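Local coordinates for protein importin subunit beta-1 (Saccharomyces cerevisiae, PDB 5OWU) that carries proteins into the nucleus as the importin beta subunit, working with importin alpha, which binds the classical nuclear localization signal of the cargo, at residues Q82-I85 with T86-P90; K250-S253 with L254-F258; T257-K260 with P261-E264; A664-S667 with N668-E671; L703-F706 with G707-A710. All coordinates share one frame; numbering follows the deposited sequence.

Contact 1 of 5, residues Q82-I85 with T86-P90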
loop_
_atom_site.group_PDB
_atom_site.type_symbol
_atom_site.label_atom_id
_atom_site.label_comp_id
_atom_site.label_asym_id
_atom_site.label_seq_id
_atom_site.Cartn_x
_atom_site.Cartn_y
_atom_site.Cartn_z
ATOM N N GLN A 82 26.214 -15.060 9.841
ATOM C CA GLN A 82 27.296 -15.388 10.762
ATOM C C GLN A 82 27.329 -16.879 11.093
ATOM O O GLN A 82 28.414 -17.448 11.286
ATOM C CB GLN A 82 27.174 -14.562 12.041
ATOM C CG GLN A 82 28.267 -14.890 13.062
ATOM C CD GLN A 82 28.289 -13.941 14.240
ATOM O OE1 GLN A 82 27.863 -12.791 14.139
ATOM N NE2 GLN A 82 28.786 -14.424 15.372
ATOM N N ARG A 83 26.165 -17.528 11.174
ATOM C CA ARG A 83 26.154 -18.967 11.427
ATOM C C ARG A 83 26.782 -19.738 10.270
ATOM O O ARG A 83 27.557 -20.674 10.490
ATOM C CB ARG A 83 24.730 -19.464 11.684
ATOM C CG ARG A 83 24.672 -20.983 11.855
ATOM C CD ARG A 83 23.316 -21.476 12.285
ATOM N NE ARG A 83 22.273 -21.158 11.318
ATOM C CZ ARG A 83 21.020 -21.587 11.422
ATOM N NH1 ARG A 83 20.674 -22.357 12.439
ATOM N NH2 ARG A 83 20.115 -21.255 10.510
ATOM N N TRP A 84 26.447 -19.385 9.030
ATOM C CA TRP A 84 27.117 -20.002 7.888
ATOM C C TRP A 84 28.622 -19.778 7.955
ATOM O O TRP A 84 29.417 -20.710 7.765
ATOM C CB TRP A 84 26.557 -19.440 6.580
ATOM C CG TRP A 84 27.315 -19.891 5.367
ATOM C CD1 TRP A 84 28.284 -19.200 4.709
ATOM C CD2 TRP A 84 27.174 -21.138 4.677
ATOM N NE1 TRP A 84 28.752 -19.931 3.648
ATOM C CE2 TRP A 84 28.088 -21.125 3.603
ATOM C CE3 TRP A 84 26.361 -22.260 4.856
ATOM C CZ2 TRP A 84 28.209 -22.188 2.709
ATOM C CZ3 TRP A 84 26.485 -23.317 3.972
ATOM C CH2 TRP A 84 27.401 -23.274 2.912
ATOM N N ILE A 85 29.032 -18.545 8.242
ATOM C CA ILE A 85 30.448 -18.204 8.180
ATOM C C ILE A 85 31.243 -18.948 9.248
ATOM O O ILE A 85 32.333 -19.467 8.970
ATOM C CB ILE A 85 30.620 -16.678 8.289
ATOM C CG1 ILE A 85 30.100 -16.026 7.001
ATOM C CG2 ILE A 85 32.081 -16.309 8.551
ATOM C CD1 ILE A 85 29.927 -14.540 7.082
ATOM N N THR A 86 30.724 -19.018 10.480
ATOM C CA THR A 86 31.500 -19.565 11.592
ATOM C C THR A 86 31.200 -21.027 11.918
ATOM O O THR A 86 32.099 -21.737 12.367
ATOM C CB THR A 86 31.289 -18.735 12.867
ATOM O OG1 THR A 86 29.922 -18.806 13.283
ATOM C CG2 THR A 86 31.674 -17.285 12.636
ATOM N N GLN A 87 29.981 -21.508 11.708
ATOM C CA GLN A 87 29.609 -22.847 12.159
ATOM C C GLN A 87 29.692 -23.922 11.083
ATOM O O GLN A 87 29.714 -25.107 11.421
ATOM C CB GLN A 87 28.189 -22.834 12.735
ATOM C CG GLN A 87 28.022 -21.839 13.883
ATOM C CD GLN A 87 29.048 -22.052 14.988
ATOM O OE1 GLN A 87 29.130 -23.131 15.572
ATOM N NE2 GLN A 87 29.845 -21.025 15.268
ATOM N N VAL A 88 29.720 -23.561 9.807
ATOM C CA VAL A 88 29.944 -24.526 8.737
ATOM C C VAL A 88 31.423 -24.450 8.382
ATOM O O VAL A 88 31.927 -23.389 7.997
ATOM C CB VAL A 88 29.039 -24.251 7.522
ATOM C CG1 VAL A 88 29.268 -25.274 6.415
ATOM C CG2 VAL A 88 27.573 -24.258 7.947
ATOM N N SER A 89 32.129 -25.564 8.563
ATOM C CA SER A 89 33.556 -25.604 8.321
ATOM C C SER A 89 33.872 -25.309 6.855
ATOM O O SER A 89 33.040 -25.531 5.971
ATOM C CB SER A 89 34.105 -26.978 8.681
ATOM O OG SER A 89 33.659 -27.932 7.735
ATOM N N PRO A 90 35.090 -24.839 6.572
ATOM C CA PRO A 90 35.481 -24.609 5.165
ATOM C C PRO A 90 35.289 -25.821 4.260
ATOM O O PRO A 90 34.801 -25.675 3.128
ATOM C CB PRO A 90 36.960 -24.209 5.287
ATOM C CG PRO A 90 37.080 -23.627 6.666
ATOM C CD PRO A 90 36.140 -24.423 7.520
HETATM O O HOH W 1 29.080 -17.190 15.886
#

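Contact 2 of 5, residues K250-S253 with L254-F258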
loop_
_atom_site.group_PDB
_atom_site.type_symbol
_atom_site.label_atom_id
_atom_site.label_comp_id
_atom_site.label_asym_id
_atom_site.label_seq_id
_atom_site.Cartn_x
_atom_site.Cartn_y
_atom_site.Cartn_z
ATOM N N LYS A 250 11.331 -0.499 -15.309
ATOM C CA LYS A 250 12.104 -0.447 -14.074
ATOM C C LYS A 250 13.325 0.452 -14.232
ATOM O O LYS A 250 13.682 1.206 -13.315
ATOM C CB LYS A 250 12.513 -1.856 -13.661
ATOM C CG LYS A 250 12.361 -2.110 -12.169
ATOM C CD LYS A 250 13.294 -3.204 -11.658
ATOM C CE LYS A 250 13.100 -3.455 -10.171
ATOM N NZ LYS A 250 13.306 -2.206 -9.372
ATOM N N ILE A 251 13.978 0.392 -15.393
ATOM C CA ILE A 251 15.120 1.263 -15.656
ATOM C C ILE A 251 14.694 2.720 -15.646
ATOM O O ILE A 251 15.423 3.585 -15.159
ATOM C CB ILE A 251 15.787 0.898 -16.995
ATOM C CG1 ILE A 251 16.496 -0.452 -16.878
ATOM C CG2 ILE A 251 16.785 1.987 -17.414
ATOM C CD1 ILE A 251 16.894 -1.058 -18.214
ATOM N N MET A 252 13.540 3.030 -16.234
ATOM C CA MET A 252 13.079 4.414 -16.228
ATOM C C MET A 252 12.850 4.888 -14.800
ATOM O O MET A 252 13.268 5.992 -14.425
ATOM C CB MET A 252 11.801 4.539 -17.061
ATOM C CG MET A 252 11.135 5.918 -17.045
ATOM S SD MET A 252 12.064 7.199 -17.898
ATOM C CE MET A 252 12.074 6.546 -19.578
ATOM N N SER A 253 12.218 4.046 -13.976
ATOM C CA SER A 253 11.944 4.435 -12.597
ATOM C C SER A 253 13.230 4.626 -11.793
ATOM O O SER A 253 13.337 5.575 -11.010
ATOM C CB SER A 253 11.040 3.392 -11.934
ATOM O OG SER A 253 10.793 3.742 -10.587
ATOM N N LEU A 254 14.221 3.751 -11.979
ATOM C CA LEU A 254 15.435 3.796 -11.160
ATOM C C LEU A 254 16.501 4.748 -11.693
ATOM O O LEU A 254 17.236 5.361 -10.914
ATOM C CB LEU A 254 16.042 2.398 -11.054
ATOM C CG LEU A 254 15.335 1.401 -10.146
ATOM C CD1 LEU A 254 16.051 0.062 -10.232
ATOM C CD2 LEU A 254 15.310 1.910 -8.710
ATOM N N TYR A 255 16.617 4.863 -13.006
ATOM C CA TYR A 255 17.676 5.620 -13.653
ATOM C C TYR A 255 17.099 6.662 -14.600
ATOM O O TYR A 255 17.668 6.930 -15.657
ATOM C CB TYR A 255 18.625 4.678 -14.394
ATOM C CG TYR A 255 19.281 3.671 -13.479
ATOM C CD1 TYR A 255 20.266 4.066 -12.582
ATOM C CD2 TYR A 255 18.910 2.330 -13.500
ATOM C CE1 TYR A 255 20.866 3.157 -11.728
ATOM C CE2 TYR A 255 19.514 1.405 -12.644
ATOM C CZ TYR A 255 20.487 1.832 -11.763
ATOM O OH TYR A 255 21.098 0.943 -10.913
ATOM N N TYR A 256 15.951 7.237 -14.232
ATOM C CA TYR A 256 15.357 8.347 -14.971
ATOM C C TYR A 256 16.424 9.340 -15.427
ATOM O O TYR A 256 16.431 9.761 -16.588
ATOM C CB TYR A 256 14.302 9.057 -14.108
ATOM C CG TYR A 256 13.603 10.206 -14.806
ATOM C CD1 TYR A 256 12.455 9.998 -15.564
ATOM C CD2 TYR A 256 14.095 11.503 -14.706
ATOM C CE1 TYR A 256 11.815 11.063 -16.210
ATOM C CE2 TYR A 256 13.466 12.561 -15.338
ATOM C CZ TYR A 256 12.329 12.341 -16.088
ATOM O OH TYR A 256 11.721 13.413 -16.715
ATOM N N THR A 257 17.351 9.692 -14.530
ATOM C CA THR A 257 18.293 10.772 -14.809
ATOM C C THR A 257 19.137 10.513 -16.052
ATOM O O THR A 257 19.686 11.464 -16.618
ATOM C CB THR A 257 19.208 11.000 -13.598
ATOM O OG1 THR A 257 19.951 12.213 -13.770
ATOM C CG2 THR A 257 20.177 9.837 -13.403
ATOM N N PHE A 258 19.248 9.260 -16.491
ATOM C CA PHE A 258 20.072 8.900 -17.640
ATOM C C PHE A 258 19.265 8.643 -18.911
ATOM O O PHE A 258 19.844 8.224 -19.919
ATOM C CB PHE A 258 20.904 7.652 -17.326
ATOM C CG PHE A 258 21.873 7.823 -16.194
ATOM C CD1 PHE A 258 22.976 8.655 -16.326
ATOM C CD2 PHE A 258 21.707 7.119 -15.013
ATOM C CE1 PHE A 258 23.882 8.800 -15.285
ATOM C CE2 PHE A 258 22.611 7.255 -13.971
ATOM C CZ PHE A 258 23.698 8.093 -14.107
HETATM O O HOH W 2 15.146 7.501 -11.093
#

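Contact 3 of 5, residues T257-K260 with P261-E264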
loop_
_atom_site.group_PDB
_atom_site.type_symbol
_atom_site.label_atom_id
_atom_site.label_comp_id
_atom_site.label_asym_id
_atom_site.label_seq_id
_atom_site.Cartn_x
_atom_site.Cartn_y
_atom_site.Cartn_z
ATOM N N THR A 257 17.351 9.692 -14.530
ATOM C CA THR A 257 18.293 10.772 -14.809
ATOM C C THR A 257 19.137 10.513 -16.052
ATOM O O THR A 257 19.686 11.464 -16.618
ATOM C CB THR A 257 19.208 11.000 -13.598
ATOM O OG1 THR A 257 19.951 12.213 -13.770
ATOM C CG2 THR A 257 20.177 9.837 -13.403
ATOM N N PHE A 258 19.248 9.260 -16.491
ATOM C CA PHE A 258 20.072 8.900 -17.640
ATOM C C PHE A 258 19.265 8.643 -18.911
ATOM O O PHE A 258 19.844 8.224 -19.919
ATOM C CB PHE A 258 20.904 7.652 -17.326
ATOM C CG PHE A 258 21.873 7.823 -16.194
ATOM C CD1 PHE A 258 22.976 8.655 -16.326
ATOM C CD2 PHE A 258 21.707 7.119 -15.013
ATOM C CE1 PHE A 258 23.882 8.800 -15.285
ATOM C CE2 PHE A 258 22.611 7.255 -13.971
ATOM C CZ PHE A 258 23.698 8.093 -14.107
ATOM N N MET A 259 17.956 8.881 -18.903
ATOM C CA MET A 259 17.120 8.414 -20.005
ATOM C C MET A 259 16.956 9.402 -21.161
ATOM O O MET A 259 16.425 9.011 -22.208
ATOM C CB MET A 259 15.737 8.048 -19.475
ATOM C CG MET A 259 15.743 6.802 -18.595
ATOM S SD MET A 259 16.250 5.312 -19.485
ATOM C CE MET A 259 17.971 5.156 -18.990
ATOM N N LYS A 260 17.368 10.658 -21.018
ATOM C CA LYS A 260 17.082 11.627 -22.078
ATOM C C LYS A 260 17.652 11.199 -23.428
ATOM O O LYS A 260 16.908 11.218 -24.423
ATOM C CB LYS A 260 17.586 13.015 -21.659
ATOM C CG LYS A 260 17.105 14.164 -22.545
ATOM C CD LYS A 260 17.697 15.489 -22.083
ATOM C CE LYS A 260 17.148 16.659 -22.878
ATOM N NZ LYS A 260 17.962 17.889 -22.677
ATOM N N PRO A 261 18.917 10.782 -23.541
ATOM C CA PRO A 261 19.420 10.382 -24.869
ATOM C C PRO A 261 18.707 9.175 -25.452
ATOM O O PRO A 261 18.482 9.118 -26.667
ATOM C CB PRO A 261 20.907 10.090 -24.609
ATOM C CG PRO A 261 21.222 10.764 -23.312
ATOM C CD PRO A 261 19.965 10.705 -22.510
ATOM N N TYR A 262 18.342 8.199 -24.620
ATOM C CA TYR A 262 17.657 7.019 -25.137
ATOM C C TYR A 262 16.233 7.357 -25.553
ATOM O O TYR A 262 15.730 6.829 -26.551
ATOM C CB TYR A 262 17.686 5.900 -24.091
ATOM C CG TYR A 262 19.084 5.705 -23.558
ATOM C CD1 TYR A 262 20.069 5.118 -24.343
ATOM C CD2 TYR A 262 19.436 6.158 -22.293
ATOM C CE1 TYR A 262 21.365 4.965 -23.870
ATOM C CE2 TYR A 262 20.730 6.008 -21.813
ATOM C CZ TYR A 262 21.687 5.412 -22.607
ATOM O OH TYR A 262 22.970 5.261 -22.138
ATOM N N MET A 263 15.573 8.244 -24.806
ATOM C CA MET A 263 14.255 8.716 -25.215
ATOM C C MET A 263 14.339 9.425 -26.559
ATOM O O MET A 263 13.571 9.132 -27.482
ATOM C CB MET A 263 13.676 9.659 -24.157
ATOM C CG MET A 263 13.110 8.974 -22.918
ATOM S SD MET A 263 11.718 7.915 -23.312
ATOM C CE MET A 263 12.570 6.384 -23.153
ATOM N N GLU A 264 15.281 10.362 -26.688
ATOM C CA GLU A 264 15.382 11.147 -27.914
ATOM C C GLU A 264 15.718 10.269 -29.109
ATOM O O GLU A 264 15.119 10.407 -30.182
ATOM C CB GLU A 264 16.437 12.241 -27.754
ATOM C CG GLU A 264 15.996 13.387 -26.882
ATOM C CD GLU A 264 17.102 14.382 -26.638
ATOM O OE1 GLU A 264 18.277 14.038 -26.869
ATOM O OE2 GLU A 264 16.791 15.505 -26.209
#

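Contact 4 of 5, residues A664-S667 with N668-E671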
loop_
_atom_site.group_PDB
_atom_site.type_symbol
_atom_site.label_atom_id
_atom_site.label_comp_id
_atom_site.label_asym_id
_atom_site.label_seq_id
_atom_site.Cartn_x
_atom_site.Cartn_y
_atom_site.Cartn_z
ATOM N N ALA A 664 -10.979 2.962 24.613
ATOM C CA ALA A 664 -10.690 4.352 24.272
ATOM C C ALA A 664 -11.932 5.220 24.412
ATOM O O ALA A 664 -11.866 6.325 24.963
ATOM C CB ALA A 664 -10.141 4.447 22.847
ATOM N N ASP A 665 -13.077 4.737 23.928
ATOM C CA ASP A 665 -14.297 5.533 24.011
ATOM C C ASP A 665 -14.733 5.750 25.456
ATOM O O ASP A 665 -15.016 6.885 25.857
ATOM C CB ASP A 665 -15.417 4.874 23.208
ATOM C CG ASP A 665 -15.398 5.284 21.757
ATOM O OD1 ASP A 665 -15.230 6.495 21.499
ATOM O OD2 ASP A 665 -15.528 4.403 20.877
ATOM N N ILE A 666 -14.791 4.685 26.262
ATOM C CA ILE A 666 -15.337 4.866 27.606
ATOM C C ILE A 666 -14.379 5.669 28.478
ATOM O O ILE A 666 -14.813 6.364 29.405
ATOM C CB ILE A 666 -15.700 3.522 28.272
ATOM C CG1 ILE A 666 -14.479 2.620 28.435
ATOM C CG2 ILE A 666 -16.796 2.806 27.483
ATOM C CD1 ILE A 666 -14.682 1.533 29.461
ATOM N N SER A 667 -13.074 5.601 28.212
ATOM C CA SER A 667 -12.153 6.444 28.968
ATOM C C SER A 667 -12.505 7.918 28.811
ATOM O O SER A 667 -12.326 8.702 29.748
ATOM C CB SER A 667 -10.713 6.185 28.531
ATOM O OG SER A 667 -10.397 6.903 27.352
ATOM N N ASN A 668 -13.010 8.313 27.643
ATOM C CA ASN A 668 -13.415 9.694 27.407
ATOM C C ASN A 668 -14.849 9.964 27.854
ATOM O O ASN A 668 -15.130 11.027 28.419
ATOM C CB ASN A 668 -13.262 10.035 25.921
ATOM C CG ASN A 668 -11.833 9.850 25.417
ATOM O OD1 ASN A 668 -10.884 10.392 25.989
ATOM N ND2 ASN A 668 -11.676 9.077 24.346
ATOM N N SER A 669 -15.761 9.016 27.632
ATOM C CA SER A 669 -17.181 9.249 27.883
ATOM C C SER A 669 -17.586 9.052 29.344
ATOM O O SER A 669 -18.617 9.591 29.761
ATOM C CB SER A 669 -18.025 8.321 27.004
ATOM O OG SER A 669 -17.893 6.971 27.420
ATOM N N LEU A 670 -16.829 8.285 30.128
ATOM C CA LEU A 670 -17.207 8.039 31.516
ATOM C C LEU A 670 -16.667 9.087 32.480
ATOM O O LEU A 670 -17.114 9.131 33.634
ATOM C CB LEU A 670 -16.735 6.650 31.961
ATOM C CG LEU A 670 -17.449 5.448 31.338
ATOM C CD1 LEU A 670 -16.910 4.176 31.923
ATOM C CD2 LEU A 670 -18.955 5.501 31.540
ATOM N N GLU A 671 -15.738 9.932 32.039
ATOM C CA GLU A 671 -15.159 10.990 32.878
ATOM C C GLU A 671 -14.727 10.358 34.205
ATOM O O GLU A 671 -14.048 9.321 34.189
ATOM C CB GLU A 671 -16.157 12.139 32.993
ATOM C CG GLU A 671 -16.635 12.682 31.658
ATOM C CD GLU A 671 -17.322 14.030 31.782
ATOM O OE1 GLU A 671 -16.779 14.920 32.471
ATOM O OE2 GLU A 671 -18.408 14.197 31.189
#

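Contact 5 of 5, residues L703-F706 with G707-A710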
loop_
_atom_site.group_PDB
_atom_site.type_symbol
_atom_site.label_atom_id
_atom_site.label_comp_id
_atom_site.label_asym_id
_atom_site.label_seq_id
_atom_site.Cartn_x
_atom_site.Cartn_y
_atom_site.Cartn_z
ATOM N N LEU A 703 -0.850 0.803 22.569
ATOM C CA LEU A 703 -0.045 1.968 22.913
ATOM C C LEU A 703 -0.921 3.212 22.940
ATOM O O LEU A 703 -0.937 3.960 23.929
ATOM C CB LEU A 703 1.116 2.126 21.927
ATOM C CG LEU A 703 2.211 1.051 21.981
ATOM C CD1 LEU A 703 3.243 1.293 20.892
ATOM C CD2 LEU A 703 2.897 0.995 23.339
ATOM N N SER A 704 -1.734 3.400 21.896
ATOM C CA SER A 704 -2.551 4.603 21.836
ATOM C C SER A 704 -3.494 4.673 23.025
ATOM O O SER A 704 -3.703 5.752 23.596
ATOM C CB SER A 704 -3.336 4.651 20.526
ATOM O OG SER A 704 -2.452 4.731 19.430
ATOM N N VAL A 705 -4.047 3.528 23.439
ATOM C CA VAL A 705 -5.072 3.591 24.471
ATOM C C VAL A 705 -4.431 3.902 25.811
ATOM O O VAL A 705 -5.072 4.505 26.684
ATOM C CB VAL A 705 -5.915 2.298 24.497
ATOM C CG1 VAL A 705 -5.282 1.203 25.356
ATOM C CG2 VAL A 705 -7.319 2.599 24.981
ATOM N N PHE A 706 -3.147 3.560 25.988
ATOM C CA PHE A 706 -2.468 4.003 27.200
ATOM C C PHE A 706 -2.587 5.512 27.339
ATOM O O PHE A 706 -2.903 6.026 28.423
ATOM C CB PHE A 706 -1.001 3.569 27.185
ATOM C CG PHE A 706 -0.792 2.094 27.429
ATOM C CD1 PHE A 706 -1.554 1.410 28.364
ATOM C CD2 PHE A 706 0.176 1.396 26.724
ATOM C CE1 PHE A 706 -1.353 0.058 28.592
ATOM C CE2 PHE A 706 0.379 0.042 26.950
ATOM C CZ PHE A 706 -0.390 -0.625 27.882
ATOM N N GLY A 707 -2.419 6.229 26.224
ATOM C CA GLY A 707 -2.559 7.676 26.253
ATOM C C GLY A 707 -3.956 8.099 26.654
ATOM O O GLY A 707 -4.133 9.030 27.447
ATOM N N ASP A 708 -4.970 7.416 26.119
ATOM C CA ASP A 708 -6.335 7.713 26.531
ATOM C C ASP A 708 -6.484 7.517 28.030
ATOM O O ASP A 708 -6.988 8.395 28.744
ATOM C CB ASP A 708 -7.322 6.823 25.772
ATOM C CG ASP A 708 -7.284 7.060 24.287
ATOM O OD1 ASP A 708 -7.207 8.233 23.888
ATOM O OD2 ASP A 708 -7.321 6.073 23.531
ATOM N N ILE A 709 -5.986 6.389 28.538
ATOM C CA ILE A 709 -6.209 6.077 29.945
ATOM C C ILE A 709 -5.501 7.105 30.811
ATOM O O ILE A 709 -6.109 7.746 31.681
ATOM C CB ILE A 709 -5.757 4.637 30.250
ATOM C CG1 ILE A 709 -6.682 3.659 29.511
ATOM C CG2 ILE A 709 -5.741 4.384 31.767
ATOM C CD1 ILE A 709 -6.349 2.195 29.688
ATOM N N ALA A 710 -4.214 7.319 30.545
ATOM C CA ALA A 710 -3.468 8.320 31.295
ATOM C C ALA A 710 -4.148 9.680 31.215
ATOM O O ALA A 710 -4.135 10.448 32.184
ATOM C CB ALA A 710 -2.035 8.414 30.774
HETATM O O HOH W 3 -4.633 7.991 22.516
#

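Contact 1 of 5, residues Q82-I85 with T86-P90
Thr-86 reaches back one helical turn to Gln-82 with two donors. Its OG1 donates to Gln-82 O at 2.8 Å, and its N donates to the same Gln-82 O at 2.9 Å. The two donors come from opposite faces of the carbonyl plane, so one oxygen is gripped twice. With chi1 at 64°, OG1 sits between the backbone N and the carbonyl carbon and folds back over the turn. The hydroxyl also accepts. Gln-87 NE2 donates to Thr-86 OG1 at 3.0 Å, with the acceptor close to the amide plane. Water 1 donates to Thr-86 OG1 at 3.2 Å and accepts from Gln-82 NE2 at 2.8 Å. One step along, Gln-87 N bonds to Arg-83 O at 2.8 Å. On the buried side, Val-88 CG2 meets Trp-84 CE3 at 3.9 Å, and the valine lies over one face of the indole, offset toward the rim. Arg-83 NH2 forms a salt bridge with Glu-68, and Trp-84 NE1 is satisfied by Glu-126. Helix 74-87 of the importin-beta N-terminal domain ends here; Lys-93 takes Ile-85 O and Val-88 O in hydrogen bonds, and Ser-89 serves as the N-cap of helix 90-104, where HEAT repeat 3 begins. The chemistry implies a helix end where a hydroxyl, an amide, a water and a lysine serve polar groups of the last turn, while the apolar pair faces inward.

Contact 2 of 5, residues K250-S253 with L254-F258
Two regular helical bonds join the segments: Leu-254 N to Lys-250 O at 2.9 Å and Tyr-255 N to Ile-251 O at 2.8 Å. The next one fails. Tyr-256 N is 3.0 Å from Met-252 O, but the angle is poor. Water 2 steps in, donating to Ser-253 O at 2.6 Å and accepting from Tyr-256 N at 3.3 Å. The chain then tightens into a 3-10 segment at 256-258. This turn follows helix 238-255, in HEAT repeat 6, and leads toward helix 260-274. The side chains pair up along the helix. Met-252 and Tyr-256 lie side by side and point the same way, forming a Met-aromatic contact. Met-252 SD is 3.7 Å from Tyr-256 CD1 and approaches the ring obliquely, 64° off its normal. Both residues have CG anti to the backbone N, which sends them along the same flank. Helix 280-306 covers that flank, and Glu-297 bonds to Tyr-256 OH. Lys-250 and Leu-254 also run alongside each other, with the lysine bent at its last torsion (chi4 -57°). That bend carries Lys-250 NZ to 3.7 Å from Leu-254 CD1. The hydroxyl of Ser-253 is held by Glu-296, and that of Tyr-255 by Leu-209 O.

Contact 3 of 5, residues T257-K260 with P261-E264
At the first turn of helix 260-274, where HEAT repeat 7 begins, Met-259 and Tyr-262 make a Met-aromatic contact. The methionine bends at chi2 and chi3, and Met-259 CE comes obliquely to Tyr-262 CD2 at 3.7 Å. Helix 219-233 closes over the pair through Met-226, while Asn-223 and Arg-222 bond to Tyr-262 OH. Two straight backbone bonds start the helix. Met-263 N reaches Met-259 O at 2.8 Å, and Glu-264 N reaches Lys-260 O at 2.9 Å. Pro-261 CD is 3.4 Å from Lys-260 CB, a tight approach. The extended Lys-260 chain passes Glu-264 obliquely. Glu-264 OE2 is 3.5 Å from Lys-260 CE and 4.4 Å from Lys-260 NZ, so the opposite charges are near but form no salt bridge. Glu-264 OE2 is also hydrogen-bonded to the backbone of another protein's chain, which bonds weakly to Lys-260 NZ and sets an aromatic side chain edge-to-face with Tyr-262. Without the carboxylate, as with an alanine at Glu-264, that backbone is likely to lose this partner and Lys-260 this nearby negative charge. Phe-258 O points at the edge of the tyrosine ring, near its plane, 3.0 Å from Tyr-262 CE2.

Contact 4 of 5, residues A664-S667 with N668-E671
Ile-666 overlaps Leu-670 one turn further on, its CB 3.9 Å from Leu-670 CD1. Leu-670 N donates to Ile-666 O at 2.9 Å. Polar groups line the rest of the turn. Asp-665 O accepts from Ser-669 N at 2.9 Å and more weakly from Asn-668 N at 3.0 Å. At chi1 69° the Ser-669 hydroxyl folds back toward this turn; Ser-669 OG lies 3.3 Å from Ile-666 CA and makes a weak hydrogen bond to Ala-626 O. Ser-667 turns its OG back (chi1 82°), donating to Ala-664 O at 2.9 Å, which satisfies a buried hydroxyl within its own helix. Asn-668 ND2 comes within 2.8 Å of Ala-664 O, but the angle is too poor for a hydrogen bond. Asn-668 OD1 is hydrogen-bonded to Asn-712 ND2. The Asp-665 carboxylate makes a salt bridge with Arg-585. Glu-671 is the first residue to leave helical angles, with positive phi (49°). Its backbone N is buried with no partner. Ile-666 packs on Ala-626 of helix 615-629, and Ala-664 and Ser-667 face helix 698-713. The arrangement spans the last turn of helix 655-669, in HEAT repeat 15, and the residues that leave it, among neighbouring helices as expected in an alpha-solenoid.

Contact 5 of 5, residues L703-F706 with G707-A710
Gly-707 comes first, and its N makes a weak bond to Ser-704 O at 3.0 Å. Asp-708 N adds a longer bond to the same Ser-704 O at 3.3 Å. Water 3 gives that oxygen a further donor at 2.7 Å from Ser-704 O. The water also donates weakly to Asp-708 OD1 at 2.9 Å, a loose bridge from the carboxylate to the preceding turn. With CG beside its own backbone N (chi1 -62°), the aspartate lies across Val-705 at about a right angle, Asp-708 OD2 3.8 Å from Val-705 CG2. Were Asp-708 exchanged for an alanine, water 3 would probably be held by Ser-704 O with no second acceptor in this turn, and the flank of Val-705 less covered. Ile-709 N returns to regular spacing, bonding to Val-705 O at 2.8 Å, and its CG1 rests 3.4 Å from that Val-705 O. Ala-710 N then makes a nearly straight bond to Phe-706 O at 2.8 Å. The turn belongs to helix 698-713, in HEAT repeat 16, and is buried among helices. Val-705 and Ile-709 pack on helix 675-689, and Phe-706 reaches both that helix and helix 718-732. Leu-703 and Ala-710 lean on helix 741-764, whereas Asp-708 faces helix 655-669.

How the contacts relate
All five are local contacts along a helix or at its end, but they differ in burial. Contact 5 is the most buried and sits mid-helix. Contacts 1, 2 and 4 are partly buried helix ends. Side-chain hydroxyls bond back into the turn in contacts 1 and 4, a side-chain amide joins in contact 1, and a water bridges in contacts 1 and 2. Contacts 2 and 3 share Thr-257 and Phe-258 and join consecutive helices through a methionine cluster, Met-252 CE lying 3.6 Å from Met-263 CE. Contact 3 alone of this pair also faces another protein's chain. Contacts 4 and 5 touch between helices 655-669 and 698-713. Contact 1 stands apart, its centre about 38 Å from that of contact 2.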